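Local coordinates for protein 4-hydroxybenzoyl-CoA thioesterase (Pseudomonas sp. CBS3, PDB 1LO7) that hydrolyses 4-hydroxybenzoyl-CoA to 4-hydroxybenzoate and free coenzyme A, the last step in converting 4-chlorobenzoate to 4-hydroxybenzoate, at residues I5-I11 / D75-E81; A34-F39 / I80-I84; Q94-V98 / L109-A113. All coordinates share one frame; numbering follows the deposited sequence.

Interaction 1. Residues I5-I11 / D75-E81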
loop_
_atom_site.group_PDB
_atom_site.type_symbol
_atom_site.label_atom_id
_atom_site.label_comp_id
_atom_site.label_asym_id
_atom_site.label_seq_id
_atom_site.Cartn_x
_atom_site.Cartn_y
_atom_site.Cartn_z
ATOM N N ILE A 5 5.913 -11.775 21.707
ATOM C CA ILE A 5 6.681 -10.589 21.393
ATOM C C ILE A 5 5.677 -9.464 21.132
ATOM O O ILE A 5 4.657 -9.650 20.456
ATOM C CB ILE A 5 7.574 -10.798 20.151
ATOM C CG1 ILE A 5 8.574 -11.937 20.402
ATOM C CG2 ILE A 5 8.303 -9.519 19.696
ATOM C CD1 ILE A 5 9.676 -11.566 21.406
ATOM N N THR A 6 5.968 -8.290 21.646
ATOM C CA THR A 6 5.038 -7.213 21.418
ATOM C C THR A 6 5.690 -6.106 20.658
ATOM O O THR A 6 6.893 -5.839 20.791
ATOM C CB THR A 6 4.620 -6.628 22.780
ATOM O OG1 THR A 6 3.780 -7.534 23.460
ATOM C CG2 THR A 6 3.861 -5.340 22.527
ATOM N N MET A 7 4.880 -5.444 19.849
ATOM C CA MET A 7 5.339 -4.297 19.080
ATOM C C MET A 7 4.221 -3.306 18.921
ATOM O O MET A 7 3.050 -3.661 18.983
ATOM C CB MET A 7 6.048 -4.558 17.743
ATOM C CG MET A 7 5.120 -5.101 16.698
ATOM S SD MET A 7 5.910 -5.133 15.066
ATOM C CE MET A 7 6.008 -3.382 14.669
ATOM N N GLN A 8 4.615 -2.074 18.727
ATOM C CA GLN A 8 3.671 -0.990 18.553
ATOM C C GLN A 8 3.621 -0.521 17.125
ATOM O O GLN A 8 4.601 -0.638 16.362
ATOM C CB GLN A 8 3.968 0.162 19.500
ATOM C CG GLN A 8 3.798 -0.301 20.964
ATOM C CD GLN A 8 3.497 0.823 21.934
ATOM O OE1 GLN A 8 2.467 0.782 22.616
ATOM N NE2 GLN A 8 4.393 1.810 22.012
ATOM N N GLN A 9 2.447 0.013 16.768
ATOM C CA GLN A 9 2.222 0.511 15.433
ATOM C C GLN A 9 1.287 1.748 15.435
ATOM O O GLN A 9 0.134 1.694 15.887
ATOM C CB GLN A 9 1.736 -0.635 14.520
ATOM C CG GLN A 9 1.429 -0.105 13.107
ATOM C CD GLN A 9 2.690 0.422 12.457
ATOM O OE1 GLN A 9 3.666 -0.323 12.419
ATOM N NE2 GLN A 9 2.708 1.700 12.022
ATOM N N ARG A 10 1.787 2.905 14.944
ATOM C CA ARG A 10 0.955 4.097 14.925
ATOM C C ARG A 10 0.178 4.123 13.631
ATOM O O ARG A 10 0.723 3.768 12.599
ATOM C CB ARG A 10 1.665 5.415 15.173
ATOM C CG ARG A 10 0.649 6.492 15.620
ATOM C CD ARG A 10 1.236 7.889 15.893
ATOM N NE ARG A 10 1.856 8.476 14.693
ATOM C CZ ARG A 10 2.992 9.206 14.661
ATOM N NH1 ARG A 10 3.700 9.503 15.754
ATOM N NH2 ARG A 10 3.442 9.658 13.489
ATOM N N ILE A 11 -1.071 4.506 13.706
ATOM C CA ILE A 11 -1.902 4.517 12.506
ATOM C C ILE A 11 -1.798 5.898 11.914
ATOM O O ILE A 11 -1.899 6.884 12.647
ATOM C CB ILE A 11 -3.359 4.202 12.830
ATOM C CG1 ILE A 11 -3.484 2.782 13.449
ATOM C CG2 ILE A 11 -4.212 4.363 11.545
ATOM C CD1 ILE A 11 -4.908 2.430 13.972
ATOM N N ASP A 75 -3.613 8.230 14.465
ATOM C CA ASP A 75 -3.120 8.705 15.755
ATOM C C ASP A 75 -3.303 7.659 16.830
ATOM O O ASP A 75 -2.672 7.731 17.875
ATOM C CB ASP A 75 -3.498 10.105 16.181
ATOM C CG ASP A 75 -2.857 11.115 15.257
ATOM O OD1 ASP A 75 -1.712 11.029 14.863
ATOM O OD2 ASP A 75 -3.676 12.002 14.842
ATOM N N ASP A 76 -4.143 6.669 16.567
ATOM C CA ASP A 76 -4.257 5.610 17.544
ATOM C C ASP A 76 -2.935 4.804 17.502
ATOM O O ASP A 76 -2.353 4.548 16.446
ATOM C CB ASP A 76 -5.408 4.582 17.245
ATOM C CG ASP A 76 -6.780 5.165 17.480
ATOM O OD1 ASP A 76 -6.917 6.194 18.097
ATOM O OD2 ASP A 76 -7.758 4.492 16.918
ATOM N N VAL A 77 -2.474 4.398 18.678
ATOM C CA VAL A 77 -1.280 3.610 18.774
ATOM C C VAL A 77 -1.721 2.183 19.086
ATOM O O VAL A 77 -2.284 1.940 20.144
ATOM C CB VAL A 77 -0.316 4.138 19.841
ATOM C CG1 VAL A 77 0.792 3.114 20.081
ATOM C CG2 VAL A 77 0.271 5.455 19.351
ATOM N N LEU A 78 -1.462 1.263 18.157
ATOM C CA LEU A 78 -1.831 -0.104 18.373
ATOM C C LEU A 78 -0.709 -0.885 19.026
ATOM O O LEU A 78 0.475 -0.629 18.802
ATOM C CB LEU A 78 -2.145 -0.805 17.031
ATOM C CG LEU A 78 -3.179 -0.117 16.147
ATOM C CD1 LEU A 78 -3.177 -0.835 14.803
ATOM C CD2 LEU A 78 -4.556 -0.301 16.755
ATOM N N THR A 79 -1.115 -1.885 19.823
ATOM C CA THR A 79 -0.166 -2.750 20.442
ATOM C C THR A 79 -0.447 -4.128 19.869
ATOM O O THR A 79 -1.593 -4.593 19.935
ATOM C CB THR A 79 -0.271 -2.752 21.965
ATOM O OG1 THR A 79 0.204 -1.517 22.436
ATOM C CG2 THR A 79 0.644 -3.836 22.490
ATOM N N ILE A 80 0.573 -4.729 19.259
ATOM C CA ILE A 80 0.409 -6.057 18.687
ATOM C C ILE A 80 1.190 -7.119 19.515
ATOM O O ILE A 80 2.387 -6.938 19.782
ATOM C CB ILE A 80 0.858 -6.087 17.234
ATOM C CG1 ILE A 80 0.255 -4.880 16.511
ATOM C CG2 ILE A 80 0.439 -7.438 16.612
ATOM C CD1 ILE A 80 0.613 -4.857 15.027
ATOM N N GLU A 81 0.515 -8.197 19.924
ATOM C CA GLU A 81 1.149 -9.283 20.679
ATOM C C GLU A 81 1.129 -10.516 19.792
ATOM O O GLU A 81 0.085 -10.925 19.308
ATOM C CB GLU A 81 0.418 -9.505 22.005
ATOM C CG GLU A 81 1.105 -10.529 22.893
ATOM C CD GLU A 81 0.617 -10.417 24.305
ATOM O OE1 GLU A 81 -0.007 -9.445 24.679
ATOM O OE2 GLU A 81 0.986 -11.408 25.089
#
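M7 and I80 exchange paired backbone hydrogen bonds across two antiparallel strands, the one from I80 N to M7 O being short (2.7 Å) and almost straight. Q9 and L78 repeat the pattern two residues on, and beyond the strand ends D75 N still donates to I11 O (2.8 Å) while I11 N reaches D76 O.

The tight side carries M7, Q9, L78 and I80 and faces helix 25-41, where W30 touches both Q9 and L78. I11 packs here too: with CG1 anti to its carbonyl carbon (chi1 -61°), it lays CD1 against the branch point of L78 (I11 CD1 to L78 CG 3.8 Å). Q9 turns its amide back along its own strand, and Q9 NE2 donates to R10 O at 2.9 Å.

The other side is looser, with T6, Q8, V77 and E81 largely open to solvent and R10 partly covered by the second subunit. Methyls of T6 and T79 meet (CG2 to CG2 3.6 Å), and T79 OG1 and Q8 OE1 make at most a weak hydrogen bond (3.2 Å). R10 CG lies beside V77 CG2, the side chains crossing at a slant, but its guanidinium forms a salt bridge with E12, whereas D75 pairs with R36 of the second subunit. Such a sheet, curled with one face against a long central helix, is the hallmark of the hot dog fold.

Interaction 2. Residues A34-F39 / I80-I84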
loop_
_atom_site.group_PDB
_atom_site.type_symbol
_atom_site.label_atom_id
_atom_site.label_comp_id
_atom_site.label_asym_id
_atom_site.label_seq_id
_atom_site.Cartn_x
_atom_site.Cartn_y
_atom_site.Cartn_z
ATOM N N ALA A 34 4.685 -7.734 12.180
ATOM C CA ALA A 34 4.777 -8.313 13.534
ATOM C C ALA A 34 5.260 -9.777 13.452
ATOM O O ALA A 34 5.958 -10.273 14.311
ATOM C CB ALA A 34 3.425 -8.267 14.235
ATOM N N SER A 35 4.856 -10.499 12.407
ATOM C CA SER A 35 5.282 -11.906 12.236
ATOM C C SER A 35 6.812 -12.023 12.122
ATOM O O SER A 35 7.473 -12.884 12.724
ATOM C CB SER A 35 4.650 -12.464 10.949
ATOM O OG SER A 35 5.220 -13.724 10.580
ATOM N N ARG A 36 7.374 -11.140 11.299
ATOM C CA ARG A 36 8.805 -11.157 11.052
ATOM C C ARG A 36 9.542 -10.632 12.268
ATOM O O ARG A 36 10.625 -11.129 12.603
ATOM C CB ARG A 36 9.155 -10.318 9.836
ATOM C CG ARG A 36 10.501 -10.726 9.233
ATOM C CD ARG A 36 10.807 -9.931 7.966
ATOM N NE ARG A 36 10.965 -8.480 8.253
ATOM C CZ ARG A 36 12.092 -7.916 8.703
ATOM N NH1 ARG A 36 13.207 -8.594 8.918
ATOM N NH2 ARG A 36 12.095 -6.608 8.941
ATOM N N ASN A 37 8.960 -9.602 12.895
ATOM C CA ASN A 37 9.547 -9.009 14.088
ATOM C C ASN A 37 9.707 -10.076 15.183
ATOM O O ASN A 37 10.684 -10.090 15.979
ATOM C CB ASN A 37 8.652 -7.842 14.599
ATOM C CG ASN A 37 9.243 -7.221 15.886
ATOM O OD1 ASN A 37 10.266 -6.489 15.824
ATOM N ND2 ASN A 37 8.643 -7.519 17.029
ATOM N N TYR A 38 8.708 -10.980 15.247
ATOM C CA TYR A 38 8.746 -12.060 16.243
ATOM C C TYR A 38 9.985 -12.890 16.015
ATOM O O TYR A 38 10.763 -13.122 16.917
ATOM C CB TYR A 38 7.509 -12.955 16.047
ATOM C CG TYR A 38 7.527 -14.204 16.884
ATOM C CD1 TYR A 38 7.059 -14.196 18.202
ATOM C CD2 TYR A 38 8.001 -15.398 16.340
ATOM C CE1 TYR A 38 7.068 -15.362 18.975
ATOM C CE2 TYR A 38 8.020 -16.577 17.091
ATOM C CZ TYR A 38 7.555 -16.545 18.406
ATOM O OH TYR A 38 7.595 -17.720 19.112
ATOM N N PHE A 39 10.193 -13.338 14.776
ATOM C CA PHE A 39 11.360 -14.153 14.512
ATOM C C PHE A 39 12.669 -13.391 14.746
ATOM O O PHE A 39 13.618 -13.982 15.301
ATOM C CB PHE A 39 11.304 -14.708 13.067
ATOM C CG PHE A 39 10.191 -15.719 12.925
ATOM C CD1 PHE A 39 10.218 -16.861 13.719
ATOM C CD2 PHE A 39 9.118 -15.548 12.040
ATOM C CE1 PHE A 39 9.213 -17.826 13.634
ATOM C CE2 PHE A 39 8.094 -16.499 11.952
ATOM C CZ PHE A 39 8.150 -17.649 12.743
ATOM N N ILE A 80 0.573 -4.729 19.259
ATOM C CA ILE A 80 0.409 -6.057 18.687
ATOM C C ILE A 80 1.190 -7.119 19.515
ATOM O O ILE A 80 2.387 -6.938 19.782
ATOM C CB ILE A 80 0.858 -6.087 17.234
ATOM C CG1 ILE A 80 0.255 -4.880 16.511
ATOM C CG2 ILE A 80 0.439 -7.438 16.612
ATOM C CD1 ILE A 80 0.613 -4.857 15.027
ATOM N N GLU A 81 0.515 -8.197 19.924
ATOM C CA GLU A 81 1.149 -9.283 20.679
ATOM C C GLU A 81 1.129 -10.516 19.792
ATOM O O GLU A 81 0.085 -10.925 19.308
ATOM C CB GLU A 81 0.418 -9.505 22.005
ATOM C CG GLU A 81 1.105 -10.529 22.893
ATOM C CD GLU A 81 0.617 -10.417 24.305
ATOM O OE1 GLU A 81 -0.007 -9.445 24.679
ATOM O OE2 GLU A 81 0.986 -11.408 25.089
ATOM N N THR A 82 2.319 -11.061 19.543
ATOM C CA THR A 82 2.484 -12.197 18.667
ATOM C C THR A 82 3.165 -13.387 19.353
ATOM O O THR A 82 4.143 -13.241 20.076
ATOM C CB THR A 82 3.387 -11.758 17.464
ATOM O OG1 THR A 82 2.770 -10.687 16.771
ATOM C CG2 THR A 82 3.636 -12.904 16.480
ATOM N N CYS A 83 2.610 -14.571 19.103
ATOM C CA CYS A 83 3.181 -15.804 19.632
ATOM C C CYS A 83 2.914 -16.937 18.666
ATOM O O CYS A 83 2.121 -16.828 17.740
ATOM C CB CYS A 83 2.652 -16.172 21.027
ATOM S SG CYS A 83 0.933 -16.725 20.971
ATOM N N ILE A 84 3.614 -18.033 18.876
ATOM C CA ILE A 84 3.411 -19.194 18.083
ATOM C C ILE A 84 2.463 -20.040 18.945
ATOM O O ILE A 84 2.794 -20.403 20.073
ATOM C CB ILE A 84 4.686 -19.961 17.838
ATOM C CG1 ILE A 84 5.667 -19.068 17.085
ATOM C CG2 ILE A 84 4.349 -21.259 17.061
ATOM C CD1 ILE A 84 5.305 -18.984 15.606
HETATM O O HOH W 1 5.771 -18.280 20.711
#
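A34 turns its methyl toward the strand, CB lying 3.9 Å from I80 CG2 and 3.6 Å from T82 OG1. The small side chain probably helps the helix to lie close, its axis 8.5 Å from that of strand 80-84 and inclined to it by 60°. The hydroxyl of T82 is hydrogen-bonded to H96 of the adjoining strand, so A34 CB packs beside an oxygen whose polar needs are met elsewhere.

One turn further on, Y38 carries most of the contact. Its CG is anti to the backbone N (chi1 172°), which sends the ring along the strand from T82 toward I84. Near the root of the side chain, Y38 CB lies 3.9 Å from T82 CG2, and Y38 CD1 comes to 3.6 Å from T82 O. At the far end the phenol crosses I84 at about a right angle; the packing is tight, with Y38 OH only 3.1 Å from I84 CG1. A water lies 2.5 Å from Y38 OH, a doubtfully short distance, and accepts from I84 N at 2.8 Å.

F39 adds a lighter touch of CZ on I84 CD1, while one face of its ring receives the rim of the Y38 ring. Elsewhere the F39 ring meets F119 of strand 107-123 edge-to-face and lies close to the substrate-binding residue W47. No direct hydrogen bond passes between 34-39 and 80-84: the contact is mainly apolar packing, and the tyrosine hydroxyl and a backbone N-H are reconciled with the buried setting through a bridging water.

Interaction 3. Residues Q94-V98 / L109-A113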
loop_
_atom_site.group_PDB
_atom_site.type_symbol
_atom_site.label_atom_id
_atom_site.label_comp_id
_atom_site.label_asym_id
_atom_site.label_seq_id
_atom_site.Cartn_x
_atom_site.Cartn_y
_atom_site.Cartn_z
ATOM N N GLN A 94 0.651 -18.885 13.884
ATOM C CA GLN A 94 1.143 -17.686 14.533
ATOM C C GLN A 94 -0.075 -16.791 14.863
ATOM O O GLN A 94 -0.831 -16.383 13.978
ATOM C CB GLN A 94 2.156 -16.919 13.635
ATOM C CG GLN A 94 3.004 -15.897 14.393
ATOM C CD GLN A 94 4.177 -15.409 13.537
ATOM O OE1 GLN A 94 5.267 -15.101 14.049
ATOM N NE2 GLN A 94 3.975 -15.356 12.236
ATOM N N ARG A 95 -0.244 -16.523 16.137
ATOM C CA ARG A 95 -1.363 -15.714 16.584
ATOM C C ARG A 95 -0.934 -14.286 16.876
ATOM O O ARG A 95 0.134 -14.039 17.473
ATOM C CB ARG A 95 -1.988 -16.317 17.858
ATOM C CG ARG A 95 -3.000 -15.336 18.514
ATOM C CD ARG A 95 -3.914 -16.019 19.521
ATOM N NE ARG A 95 -4.778 -16.977 18.847
ATOM C CZ ARG A 95 -5.668 -17.724 19.487
ATOM N NH1 ARG A 95 -5.826 -17.655 20.807
ATOM N NH2 ARG A 95 -6.403 -18.556 18.791
ATOM N N HIS A 96 -1.791 -13.334 16.448
ATOM C CA HIS A 96 -1.536 -11.930 16.681
ATOM C C HIS A 96 -2.756 -11.270 17.324
ATOM O O HIS A 96 -3.866 -11.421 16.809
ATOM C CB HIS A 96 -1.240 -11.148 15.411
ATOM C CG HIS A 96 -0.227 -11.728 14.487
ATOM N ND1 HIS A 96 1.107 -11.476 14.651
ATOM C CD2 HIS A 96 -0.404 -12.475 13.374
ATOM C CE1 HIS A 96 1.732 -12.088 13.659
ATOM N NE2 HIS A 96 0.844 -12.723 12.885
ATOM N N SER A 97 -2.560 -10.576 18.445
ATOM C CA SER A 97 -3.660 -9.864 19.097
ATOM C C SER A 97 -3.341 -8.375 19.024
ATOM O O SER A 97 -2.254 -7.942 19.456
ATOM C CB SER A 97 -3.842 -10.319 20.521
ATOM O OG SER A 97 -4.058 -11.731 20.470
ATOM N N VAL A 98 -4.277 -7.586 18.457
ATOM C CA VAL A 98 -4.078 -6.137 18.278
ATOM C C VAL A 98 -5.021 -5.363 19.200
ATOM O O VAL A 98 -6.249 -5.559 19.185
ATOM C CB VAL A 98 -4.366 -5.691 16.823
ATOM C CG1 VAL A 98 -4.082 -4.189 16.656
ATOM C CG2 VAL A 98 -3.537 -6.532 15.833
ATOM N N LEU A 109 -9.645 -4.636 22.700
ATOM C CA LEU A 109 -9.179 -5.512 21.636
ATOM C C LEU A 109 -9.691 -4.907 20.346
ATOM O O LEU A 109 -10.866 -4.544 20.258
ATOM C CB LEU A 109 -9.747 -6.930 21.877
ATOM C CG LEU A 109 -9.564 -7.892 20.721
ATOM C CD1 LEU A 109 -8.101 -8.299 20.612
ATOM C CD2 LEU A 109 -10.415 -9.142 20.947
ATOM N N VAL A 110 -8.819 -4.745 19.347
ATOM C CA VAL A 110 -9.178 -4.162 18.050
ATOM C C VAL A 110 -9.392 -5.237 16.997
ATOM O O VAL A 110 -10.406 -5.284 16.283
ATOM C CB VAL A 110 -8.144 -3.105 17.566
ATOM C CG1 VAL A 110 -8.445 -2.688 16.139
ATOM C CG2 VAL A 110 -8.206 -1.863 18.441
ATOM N N MET A 111 -8.397 -6.122 16.886
ATOM C CA MET A 111 -8.516 -7.208 15.931
ATOM C C MET A 111 -7.603 -8.361 16.324
ATOM O O MET A 111 -6.708 -8.216 17.167
ATOM C CB MET A 111 -8.353 -6.768 14.447
ATOM C CG MET A 111 -6.950 -6.378 14.041
ATOM S SD MET A 111 -5.937 -7.746 13.440
ATOM C CE MET A 111 -6.679 -8.387 11.914
ATOM N N ARG A 112 -7.849 -9.510 15.730
ATOM C CA ARG A 112 -7.006 -10.660 16.040
ATOM C C ARG A 112 -6.886 -11.537 14.809
ATOM O O ARG A 112 -7.809 -11.583 13.984
ATOM C CB ARG A 112 -7.599 -11.475 17.198
ATOM C CG ARG A 112 -6.765 -12.734 17.494
ATOM C CD ARG A 112 -7.117 -13.441 18.824
ATOM N NE ARG A 112 -6.655 -12.791 20.077
ATOM C CZ ARG A 112 -7.430 -12.403 21.118
ATOM N NH1 ARG A 112 -8.751 -12.584 21.146
ATOM N NH2 ARG A 112 -6.832 -11.848 22.169
ATOM N N ALA A 113 -5.746 -12.233 14.671
ATOM C CA ALA A 113 -5.635 -13.104 13.538
ATOM C C ALA A 113 -4.748 -14.309 13.881
ATOM O O ALA A 113 -3.758 -14.161 14.604
ATOM C CB ALA A 113 -5.022 -12.392 12.319
#
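H96 and A113, then V98 and M111, pair antiparallel across a beta hairpin, the short strand axes 4.8 Å apart and 169° from one another in direction. A classic beta bulge interrupts the regular pattern: V110 and M111 both face V98, whose carbonyl oxygen accepts from V110 N at 2.7 Å and from M111 N at a longer 3.2 Å. V98 N returns a bond to M111 O.

The side of the hairpin bearing H96, V98, M111 and A113 is buried, with L31 of helix 25-41 against H96 and A113. M111 starts with CG in the crowded position between backbone N and carbonyl carbon (chi1 71°), and further bends in the chain bring its sulfur against the V98 branch, M111 SD lying 3.6 Å from V98 CG2. The H96 ring is held at both nitrogens, ND1 by T82 and NE2 by E115.

S97 and R112 occupy the opposite side. The R112 chain runs past the H96 carbonyl, R112 CG 3.3 Å from H96 O, and then bends at chi3. L109 CD1 lies over one face of the R112 guanidinium, near its rim, and R112 CD in turn lies over a face of the R95 guanidinium, which is itself salt-bridged to D114. A leucine in place of R112 would remove both cross-strand donors to S97 OG, and the hydroxyl would probably be free to turn. That grip is side-on and nearly within the guanidinium plane: R112 NE makes the main bond to S97 OG, at 2.8 Å and fairly straight, and R112 NH2 adds a longer, more bent one to the same oxygen at 3.3 Å.

From the N terminus, strand 4-10 is the first to be tied: interaction 1 joins it to strand 77-87, closing a long loop that contains helices 25-41 and 47-54 and strand 56-68. Interaction 2 starts within that loop, on helix 25-41, and ends slightly past it on the same strand, sharing I80 and E81, so the two cross. I5 N reaches T82 O, and I5 packs on Y38, joining them directly. Interaction 3 follows in series, closing only a short hairpin between strands 91-101 and 107-123. A probable backbone bond from S97 N to E81 O joins strand 77-87 to 91-101, so that with it the contacts span four neighbouring strands and dock the helix on their inner face.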